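PDB 3EFE: ThiJ/pfpI family protein from Bacillus anthracis, which is of unknown specific function but belongs to the DJ-1/PfpI family, whose members include chaperones and cysteine-dependent enzymes. Local coordinates for residues 20-25 with 79-83; 112-116 with 131-137; 124-129 with 143-149. One frame throughout, in Å; residues are numbered along the deposited sequence.

Interaction 1: 20-25 with 79-83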
loop_
_atom_site.group_PDB
_atom_site.type_symbol
_atom_site.label_atom_id
_atom_site.label_comp_id
_atom_site.label_asym_id
_atom_site.label_seq_id
_atom_site.Cartn_x
_atom_site.Cartn_y
_atom_site.Cartn_z
ATOM N N GLU D 20 -3.737 2.426 -1.562
ATOM C CA GLU D 20 -3.999 3.864 -1.757
ATOM C C GLU D 20 -3.434 4.689 -0.572
ATOM O O GLU D 20 -3.023 5.841 -0.751
ATOM C CB GLU D 20 -5.466 4.129 -2.034
ATOM C CG GLU D 20 -5.822 3.748 -3.441
ATOM C CD GLU D 20 -7.212 3.910 -3.788
ATOM O OE1 GLU D 20 -8.012 4.396 -2.944
ATOM O OE2 GLU D 20 -7.519 3.578 -4.971
ATOM N N TYR D 21 -3.346 4.077 0.592
ATOM C CA TYR D 21 -2.906 4.765 1.846
ATOM C C TYR D 21 -1.598 4.256 2.394
ATOM O O TYR D 21 -1.091 4.874 3.278
ATOM C CB TYR D 21 -3.984 4.780 2.979
ATOM C CG TYR D 21 -4.441 3.425 3.266
ATOM C CD1 TYR D 21 -3.659 2.554 4.016
ATOM C CD2 TYR D 21 -5.599 2.909 2.642
ATOM C CE1 TYR D 21 -4.044 1.243 4.181
ATOM C CE2 TYR D 21 -5.970 1.623 2.838
ATOM C CZ TYR D 21 -5.221 0.810 3.605
ATOM O OH TYR D 21 -5.587 -0.466 3.779
ATOM N N GLY D 22 -1.008 3.216 1.813
ATOM C CA GLY D 22 0.123 2.516 2.412
ATOM C C GLY D 22 1.422 3.291 2.619
ATOM O O GLY D 22 2.020 3.214 3.662
ATOM N N TYR D 23 1.868 3.965 1.568
ATOM C CA TYR D 23 2.953 4.933 1.593
ATOM C C TYR D 23 2.729 6.030 2.629
ATOM O O TYR D 23 3.613 6.329 3.469
ATOM C CB TYR D 23 3.059 5.599 0.227
ATOM C CG TYR D 23 3.589 4.760 -0.977
ATOM C CD1 TYR D 23 4.860 4.230 -0.965
ATOM C CD2 TYR D 23 2.814 4.579 -2.131
ATOM C CE1 TYR D 23 5.347 3.551 -2.021
ATOM C CE2 TYR D 23 3.288 3.841 -3.220
ATOM C CZ TYR D 23 4.562 3.347 -3.152
ATOM O OH TYR D 23 5.100 2.634 -4.189
ATOM N N LEU D 24 1.565 6.660 2.567
ATOM C CA LEU D 24 1.326 7.798 3.436
ATOM C C LEU D 24 1.365 7.416 4.902
ATOM O O LEU D 24 2.088 7.998 5.682
ATOM C CB LEU D 24 -0.014 8.476 3.076
ATOM C CG LEU D 24 -0.372 9.777 3.796
ATOM C CD1 LEU D 24 0.857 10.844 3.799
ATOM C CD2 LEU D 24 -1.638 10.356 3.206
ATOM N N ILE D 25 0.583 6.422 5.279
ATOM C CA ILE D 25 0.476 6.059 6.679
ATOM C C ILE D 25 1.784 5.485 7.328
ATOM O O ILE D 25 2.066 5.696 8.513
ATOM C CB ILE D 25 -0.804 5.183 6.957
ATOM C CG1 ILE D 25 -0.719 3.807 6.301
ATOM C CG2 ILE D 25 -2.016 5.987 6.668
ATOM C CD1 ILE D 25 -1.556 2.734 7.018
ATOM N N ILE D 79 -7.252 11.128 6.627
ATOM C CA ILE D 79 -7.095 10.345 5.387
ATOM C C ILE D 79 -8.411 9.553 4.999
ATOM O O ILE D 79 -8.950 8.710 5.773
ATOM C CB ILE D 79 -5.883 9.343 5.459
ATOM C CG1 ILE D 79 -4.623 10.081 5.860
ATOM C CG2 ILE D 79 -5.678 8.575 4.110
ATOM C CD1 ILE D 79 -3.541 9.220 6.568
ATOM N N LEU D 80 -8.899 9.818 3.795
ATOM C CA LEU D 80 -10.004 9.021 3.265
ATOM C C LEU D 80 -9.561 8.207 2.047
ATOM O O LEU D 80 -9.396 8.737 0.962
ATOM C CB LEU D 80 -11.206 9.876 2.939
ATOM C CG LEU D 80 -11.461 11.050 3.894
ATOM C CD1 LEU D 80 -12.327 12.075 3.116
ATOM C CD2 LEU D 80 -12.034 10.564 5.236
ATOM N N PRO D 81 -9.418 6.888 2.228
ATOM C CA PRO D 81 -9.118 5.975 1.149
ATOM C C PRO D 81 -10.335 5.677 0.254
ATOM O O PRO D 81 -11.479 5.897 0.666
ATOM C CB PRO D 81 -8.701 4.694 1.865
ATOM C CG PRO D 81 -9.228 4.800 3.161
ATOM C CD PRO D 81 -9.579 6.205 3.495
ATOM N N GLY D 82 -10.052 5.232 -0.974
ATOM C CA GLY D 82 -11.012 4.585 -1.808
ATOM C C GLY D 82 -11.544 3.288 -1.254
ATOM O O GLY D 82 -11.000 2.702 -0.281
ATOM N N GLY D 83 -12.620 2.871 -1.903
ATOM C CA GLY D 83 -13.268 1.577 -1.705
ATOM C C GLY D 83 -14.574 1.612 -2.476
ATOM O O GLY D 83 -14.904 2.617 -3.153
#

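Interaction 2: 112-116 with 131-137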
loop_
_atom_site.group_PDB
_atom_site.type_symbol
_atom_site.label_atom_id
_atom_site.label_comp_id
_atom_site.label_asym_id
_atom_site.label_seq_id
_atom_site.Cartn_x
_atom_site.Cartn_y
_atom_site.Cartn_z
ATOM N N CYS D 112 -9.393 8.652 -4.635
ATOM C CA CYS D 112 -10.116 7.691 -5.410
ATOM C C CYS D 112 -11.617 7.843 -5.178
ATOM O O CYS D 112 -12.106 8.930 -5.286
ATOM C CB CYS D 112 -9.554 6.299 -5.163
ATOM S SG CYS D 112 -10.241 4.990 -6.326
ATOM N N GLY D 113 -12.346 6.806 -4.827
ATOM C CA GLY D 113 -13.794 6.972 -4.611
ATOM C C GLY D 113 -14.153 7.872 -3.445
ATOM O O GLY D 113 -15.260 8.347 -3.393
ATOM N N ALA D 114 -13.234 8.113 -2.478
ATOM C CA ALA D 114 -13.540 9.119 -1.420
ATOM C C ALA D 114 -13.747 10.551 -2.006
ATOM O O ALA D 114 -14.510 11.343 -1.519
ATOM C CB ALA D 114 -12.501 9.082 -0.324
ATOM N N THR D 115 -13.020 10.845 -3.050
ATOM C CA THR D 115 -13.130 12.055 -3.878
ATOM C C THR D 115 -14.546 12.324 -4.447
ATOM O O THR D 115 -15.072 13.449 -4.347
ATOM C CB THR D 115 -12.122 11.818 -4.996
ATOM O OG1 THR D 115 -10.887 12.459 -4.674
ATOM C CG2 THR D 115 -12.584 12.148 -6.201
ATOM N N ASP D 116 -15.157 11.272 -4.983
ATOM C CA ASP D 116 -16.569 11.261 -5.321
ATOM C C ASP D 116 -17.523 11.384 -4.113
ATOM O O ASP D 116 -18.531 12.088 -4.223
ATOM C CB ASP D 116 -16.885 10.037 -6.184
ATOM C CG ASP D 116 -16.291 10.164 -7.589
ATOM O OD1 ASP D 116 -15.880 11.308 -7.920
ATOM O OD2 ASP D 116 -16.259 9.185 -8.376
ATOM N N SER D 131 -9.999 13.682 -9.484
ATOM C CA SER D 131 -10.720 12.433 -9.180
ATOM C C SER D 131 -10.217 11.434 -10.176
ATOM O O SER D 131 -9.373 11.748 -10.969
ATOM C CB SER D 131 -12.243 12.574 -9.239
ATOM O OG SER D 131 -12.759 12.736 -10.552
ATOM N N ASN D 132 -10.709 10.218 -10.124
ATOM C CA ASN D 132 -10.349 9.244 -11.129
ATOM C C ASN D 132 -10.679 9.686 -12.529
ATOM O O ASN D 132 -9.895 9.505 -13.419
ATOM C CB ASN D 132 -10.979 7.878 -10.790
ATOM C CG ASN D 132 -10.308 7.236 -9.577
ATOM O OD1 ASN D 132 -9.083 7.354 -9.403
ATOM N ND2 ASN D 132 -11.102 6.511 -8.741
ATOM N N ASN D 133 -11.858 10.252 -12.716
ATOM C CA ASN D 133 -12.340 10.632 -14.046
ATOM C C ASN D 133 -13.480 11.648 -13.880
ATOM O O ASN D 133 -14.472 11.373 -13.168
ATOM C CB ASN D 133 -12.885 9.372 -14.763
ATOM C CG ASN D 133 -13.452 9.689 -16.140
ATOM O OD1 ASN D 133 -14.678 9.757 -16.317
ATOM N ND2 ASN D 133 -12.548 9.922 -17.125
ATOM N N LEU D 134 -13.331 12.797 -14.519
ATOM C CA LEU D 134 -14.357 13.823 -14.505
ATOM C C LEU D 134 -15.759 13.339 -14.947
ATOM O O LEU D 134 -16.754 13.534 -14.206
ATOM C CB LEU D 134 -13.936 14.904 -15.464
ATOM C CG LEU D 134 -14.840 16.136 -15.570
ATOM C CD1 LEU D 134 -15.149 16.729 -14.163
ATOM C CD2 LEU D 134 -14.071 17.054 -16.439
ATOM N N GLU D 135 -15.820 12.642 -16.090
ATOM C CA GLU D 135 -17.132 12.186 -16.620
ATOM C C GLU D 135 -17.838 11.241 -15.717
ATOM O O GLU D 135 -19.043 11.361 -15.521
ATOM C CB GLU D 135 -17.025 11.711 -18.068
ATOM C CG GLU D 135 -16.496 12.885 -18.955
ATOM C CD GLU D 135 -17.458 14.131 -18.931
ATOM O OE1 GLU D 135 -16.970 15.274 -19.167
ATOM O OE2 GLU D 135 -18.716 13.972 -18.693
ATOM N N TYR D 136 -17.085 10.344 -15.086
ATOM C CA TYR D 136 -17.686 9.415 -14.182
ATOM C C TYR D 136 -18.121 10.168 -12.928
ATOM O O TYR D 136 -19.168 9.890 -12.403
ATOM C CB TYR D 136 -16.716 8.260 -13.903
ATOM C CG TYR D 136 -17.301 7.174 -13.028
ATOM C CD1 TYR D 136 -18.304 6.324 -13.502
ATOM C CD2 TYR D 136 -16.882 7.011 -11.696
ATOM C CE1 TYR D 136 -18.871 5.322 -12.666
ATOM C CE2 TYR D 136 -17.428 6.046 -10.865
ATOM C CZ TYR D 136 -18.406 5.179 -11.356
ATOM O OH TYR D 136 -18.954 4.237 -10.502
ATOM N N THR D 137 -17.336 11.141 -12.463
ATOM C CA THR D 137 -17.677 11.850 -11.245
ATOM C C THR D 137 -18.982 12.616 -11.498
ATOM O O THR D 137 -19.832 12.613 -10.641
ATOM C CB THR D 137 -16.538 12.873 -10.792
ATOM O OG1 THR D 137 -15.315 12.179 -10.507
ATOM C CG2 THR D 137 -16.958 13.724 -9.585
HETATM O O HOH W 1 -12.967 8.915 -8.264
HETATM O O HOH W 2 -14.541 9.315 -10.719
#

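Interaction 3: 124-129 with 143-149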
loop_
_atom_site.group_PDB
_atom_site.type_symbol
_atom_site.label_atom_id
_atom_site.label_comp_id
_atom_site.label_asym_id
_atom_site.label_seq_id
_atom_site.Cartn_x
_atom_site.Cartn_y
_atom_site.Cartn_z
ATOM N N LEU D 124 -16.367 20.005 -3.177
ATOM C CA LEU D 124 -15.386 20.304 -4.261
ATOM C C LEU D 124 -15.897 21.391 -5.279
ATOM O O LEU D 124 -15.336 21.642 -6.376
ATOM C CB LEU D 124 -15.046 18.997 -5.015
ATOM C CG LEU D 124 -14.621 17.716 -4.258
ATOM C CD1 LEU D 124 -14.209 16.657 -5.249
ATOM C CD2 LEU D 124 -13.468 17.913 -3.234
ATOM N N ASP D 125 -17.023 21.995 -4.923
ATOM C CA ASP D 125 -17.695 22.938 -5.812
ATOM C C ASP D 125 -16.864 24.145 -5.994
ATOM O O ASP D 125 -16.939 24.717 -7.063
ATOM C CB ASP D 125 -19.073 23.351 -5.274
ATOM C CG ASP D 125 -20.130 22.312 -5.545
ATOM O OD1 ASP D 125 -19.757 21.268 -6.109
ATOM O OD2 ASP D 125 -21.317 22.517 -5.195
ATOM N N THR D 126 -16.055 24.524 -4.981
ATOM C CA THR D 126 -15.220 25.720 -5.100
ATOM C C THR D 126 -13.783 25.500 -4.602
ATOM O O THR D 126 -13.085 26.464 -4.235
ATOM C CB THR D 126 -15.899 26.971 -4.452
ATOM O OG1 THR D 126 -16.582 26.590 -3.244
ATOM C CG2 THR D 126 -16.942 27.624 -5.447
ATOM N N ARG D 127 -13.327 24.240 -4.627
ATOM C CA ARG D 127 -11.902 23.941 -4.372
ATOM C C ARG D 127 -11.265 23.253 -5.586
ATOM O O ARG D 127 -11.948 22.484 -6.265
ATOM C CB ARG D 127 -11.789 23.060 -3.145
ATOM C CG ARG D 127 -12.422 23.637 -1.949
ATOM C CD ARG D 127 -12.452 22.647 -0.844
ATOM N NE ARG D 127 -12.143 23.291 0.428
ATOM C CZ ARG D 127 -13.018 23.475 1.417
ATOM N NH1 ARG D 127 -12.582 24.129 2.513
ATOM N NH2 ARG D 127 -14.298 23.016 1.328
ATOM N N LYS D 128 -9.990 23.530 -5.872
ATOM C CA LYS D 128 -9.275 22.769 -6.900
ATOM C C LYS D 128 -9.238 21.300 -6.450
ATOM O O LYS D 128 -9.094 20.980 -5.269
ATOM C CB LYS D 128 -7.840 23.248 -7.128
ATOM C CG LYS D 128 -7.633 24.762 -7.473
ATOM C CD LYS D 128 -6.371 25.480 -6.776
ATOM C CE LYS D 128 -5.057 24.627 -6.547
ATOM N NZ LYS D 128 -4.468 23.972 -7.784
ATOM N N HIS D 129 -9.411 20.391 -7.397
ATOM C CA HIS D 129 -9.478 18.984 -7.065
ATOM C C HIS D 129 -9.296 18.159 -8.312
ATOM O O HIS D 129 -9.424 18.645 -9.446
ATOM C CB HIS D 129 -10.803 18.662 -6.440
ATOM C CG HIS D 129 -11.966 18.978 -7.325
ATOM N ND1 HIS D 129 -12.522 18.051 -8.187
ATOM C CD2 HIS D 129 -12.654 20.128 -7.510
ATOM C CE1 HIS D 129 -13.517 18.621 -8.838
ATOM N NE2 HIS D 129 -13.616 19.877 -8.449
ATOM N N ASN D 143 -25.194 16.278 -7.076
ATOM C CA ASN D 143 -25.023 17.578 -6.420
ATOM C C ASN D 143 -23.596 18.182 -6.535
ATOM O O ASN D 143 -23.227 19.061 -5.747
ATOM C CB ASN D 143 -25.645 17.712 -4.968
ATOM C CG ASN D 143 -25.894 16.377 -4.232
ATOM O OD1 ASN D 143 -25.166 15.397 -4.406
ATOM N ND2 ASN D 143 -26.891 16.372 -3.328
ATOM N N TYR D 144 -22.846 17.728 -7.555
ATOM C CA TYR D 144 -21.492 18.202 -7.852
ATOM C C TYR D 144 -21.545 19.342 -8.833
ATOM O O TYR D 144 -22.085 19.208 -9.903
ATOM C CB TYR D 144 -20.627 17.052 -8.390
ATOM C CG TYR D 144 -19.305 17.437 -8.980
ATOM C CD1 TYR D 144 -18.293 17.970 -8.209
ATOM C CD2 TYR D 144 -19.033 17.217 -10.313
ATOM C CE1 TYR D 144 -17.066 18.334 -8.791
ATOM C CE2 TYR D 144 -17.778 17.574 -10.888
ATOM C CZ TYR D 144 -16.820 18.099 -10.123
ATOM O OH TYR D 144 -15.597 18.407 -10.714
ATOM N N LYS D 145 -20.976 20.476 -8.476
ATOM C CA LYS D 145 -20.986 21.661 -9.359
ATOM C C LYS D 145 -19.584 22.279 -9.537
ATOM O O LYS D 145 -19.423 23.500 -9.853
ATOM C CB LYS D 145 -21.975 22.711 -8.805
ATOM C CG LYS D 145 -23.442 22.256 -8.634
ATOM C CD LYS D 145 -24.209 23.216 -7.687
ATOM C CE LYS D 145 -25.539 22.640 -7.138
ATOM N NZ LYS D 145 -26.255 21.732 -8.115
ATOM N N GLY D 146 -18.562 21.431 -9.374
ATOM C CA GLY D 146 -17.175 21.885 -9.303
ATOM C C GLY D 146 -16.415 21.646 -10.561
ATOM O O GLY D 146 -15.241 21.736 -10.552
ATOM N N GLU D 147 -17.066 21.360 -11.666
ATOM C CA GLU D 147 -16.329 21.022 -12.891
ATOM C C GLU D 147 -15.273 22.011 -13.330
ATOM O O GLU D 147 -14.280 21.648 -13.972
ATOM C CB GLU D 147 -17.290 20.834 -14.059
ATOM C CG GLU D 147 -16.567 20.188 -15.238
ATOM C CD GLU D 147 -17.386 19.971 -16.496
ATOM O OE1 GLU D 147 -16.734 20.068 -17.579
ATOM O OE2 GLU D 147 -18.616 19.684 -16.397
ATOM N N LYS D 148 -15.509 23.280 -13.029
ATOM C CA LYS D 148 -14.622 24.382 -13.408
ATOM C C LYS D 148 -13.245 24.237 -12.688
ATOM O O LYS D 148 -12.178 24.486 -13.294
ATOM C CB LYS D 148 -15.365 25.718 -13.070
ATOM C CG LYS D 148 -14.623 27.002 -13.220
ATOM C CD LYS D 148 -14.653 27.478 -14.651
ATOM C CE LYS D 148 -13.767 28.765 -14.825
ATOM N NZ LYS D 148 -14.420 30.063 -14.411
ATOM N N PHE D 149 -13.326 23.820 -11.411
ATOM C CA PHE D 149 -12.221 23.626 -10.456
ATOM C C PHE D 149 -11.402 22.344 -10.574
ATOM O O PHE D 149 -10.323 22.222 -9.956
ATOM C CB PHE D 149 -12.777 23.724 -9.037
ATOM C CG PHE D 149 -13.225 25.112 -8.703
ATOM C CD1 PHE D 149 -12.305 26.051 -8.191
ATOM C CD2 PHE D 149 -14.543 25.528 -8.985
ATOM C CE1 PHE D 149 -12.705 27.374 -7.937
ATOM C CE2 PHE D 149 -14.949 26.840 -8.729
ATOM C CZ PHE D 149 -14.027 27.764 -8.197
#

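Interaction 1: 20-25 with 79-83
Glu-20 and Gly-82 make the polar link between helix 18-30 and the chain that leaves strand 77-80. The backbone N of Gly-82 donates to Glu-20 OE1 at 3.0 Å, but the bond is bent, with an angle of 132° at the hydrogen. The oxygen is met nearly head-on, in line with its own C-O bond. Beyond CG the glutamate side chain is extended (chi2 178°), which carries the carboxylate from the first turn of the helix across to the peptide. Gly-82 also pairs through its backbone with Ser-17, and Glu-20 packs against Cys-112, so the same carboxylate lies beside the end of a second strand.

This is the alpha/beta sandwich of the DJ-1/PfpI family seen at one of its central joints. Strand 77-80 runs parallel to both of its neighbours, 8-11 and 107-111, and helix 18-30 belongs to the beta-alpha-beta unit that links strands 8-11 and 43-47.

The remaining contacts are apolar and buried. CB of Pro-81 approaches CD2 of the Tyr-21 ring obliquely at 3.7 Å. The ring owes its place to a chi1 of 54°, with CG lodged between the backbone N and the carbonyl carbon, and CG1 of Ile-25 lies against its edge. Ile-79 offers its far end to the next turn of the helix: CD1 meets Ile-25 CG2 at 3.6 Å, while CG1 faces Leu-24 CD2 at 4.0 Å as the two side chains reach toward each other. Leu-10 of strand 8-11 packs on Tyr-21, Ile-79 and Pro-81 alike. Beyond this layer the helix meets the dimer partner, with Tyr-21 packing on Leu-59 of the second subunit and Ile-25 on Asp-18 of that chain.

Interaction 2: 112-116 with 131-137
Asn-132 turns its amide toward Cys-112, and ND2 donates to SG in a nearly straight bond (169° at the hydrogen), the sulfur lying almost exactly in the amide plane. The 3.0 Å between Asn-132 ND2 and Cys-112 SG is too short to be taken literally, and the exact position is doubtful. With SG anti to the backbone N (chi1 -171°), the sulfur is placed beside the amide, although the side chain sets out away from 131-137. The amide owes its orientation to OD1, which accepts from Ser-165 OG and Gly-166 N and so turns ND2 to the sulfur.

Thr-137 centres the second half of the contact. Its OG1 sits beside the backbone N (chi1 -62°), 2.8 Å from Asp-116 OD1 and 2.6 Å from Ser-131 OG, which is also hydrogen-bonded to Tyr-150 OH. The carbonyl O of Asn-133 lies 2.9 Å from the same OG1. A water lies 2.9 Å from Asp-116 OD2, placed to donate to it or to Asn-133 O, and OD2 approaches the Tyr-136 ring obliquely. Asn-133 N-caps helix 134-140: its OD1 accepts from Tyr-136 N at 2.8 Å.

The cysteine stands between strand 107-111 and helix 113-119, as does the nucleophile of DJ-1/PfpI relatives. Its sulfur faces an externally held amide, while two acceptors, Asp-116 OD1 and Asn-133 O, lie within reach of the single Thr-137 hydroxyl proton.

Interaction 3: 124-129 with 143-149
Phe-149 turns one ring face to the backbone at Thr-126 and Arg-127. The CA of Thr-126 stands over the ring centre in a CH-pi contact, 3.8 Å from the centroid and 10° off the normal, and the threonine side chain runs alongside, CG2 to CE2 at 3.9 Å.

Three hydrogen bonds frame this packing. Asp-125 OD1 accepts from Lys-145 N at 2.8 Å, the donor standing well above the carboxylate plane. His-129 gives two: its backbone N to Phe-149 O at 3.3 Å and its ring NE2 to Gly-146 O at 3.2 Å. Gly-146 O receives a further bond from Phe-149 N, and the two donors come from opposite faces of the carbonyl plane, so one oxygen holds the imidazole and its own turn together.

A second layer sets the imidazole. CB of Leu-124 rests on one of its faces, Tyr-144 meets it rim to rim with planes at 80°, though their closest approach is doubtful in detail, and Tyr-150 adds another nearly perpendicular ring. At the far end, Lys-128 is tied through N to Asp-158 and through NZ to Glu-151.

The bond from Phe-149 N to Gly-146 O closes a beta turn with helical angles at Glu-147 and Lys-148. The whole is a pairing of two loops, one entering and one leaving helix 134-140, at the periphery of the alpha/beta sandwich.

Overall arrangement
The three contacts form a chain of neighbours leading outward from the sheet. Interactions 1 and 2 have centres about 15 Å apart and join at the cysteine, where Glu-20 OE1 lies 3.3 Å from Cys-112 CB. By analogy with DJ-1/PfpI relatives, this meeting of glutamate and cysteine probably marks the active site. Interactions 2 and 3, with centres about 11 Å apart, alternate along the chain, the two loops of interaction 3 flanking helix 134-140. They touch where Thr-115 O meets Leu-124 CD1 at 3.4 Å and where Leu-134 CD1 lies 3.9 Å from Tyr-144 OH. Interaction 3 does not touch interaction 1, their nearest atoms being about 9 Å apart, so 112-116 with 131-137 bridges the two.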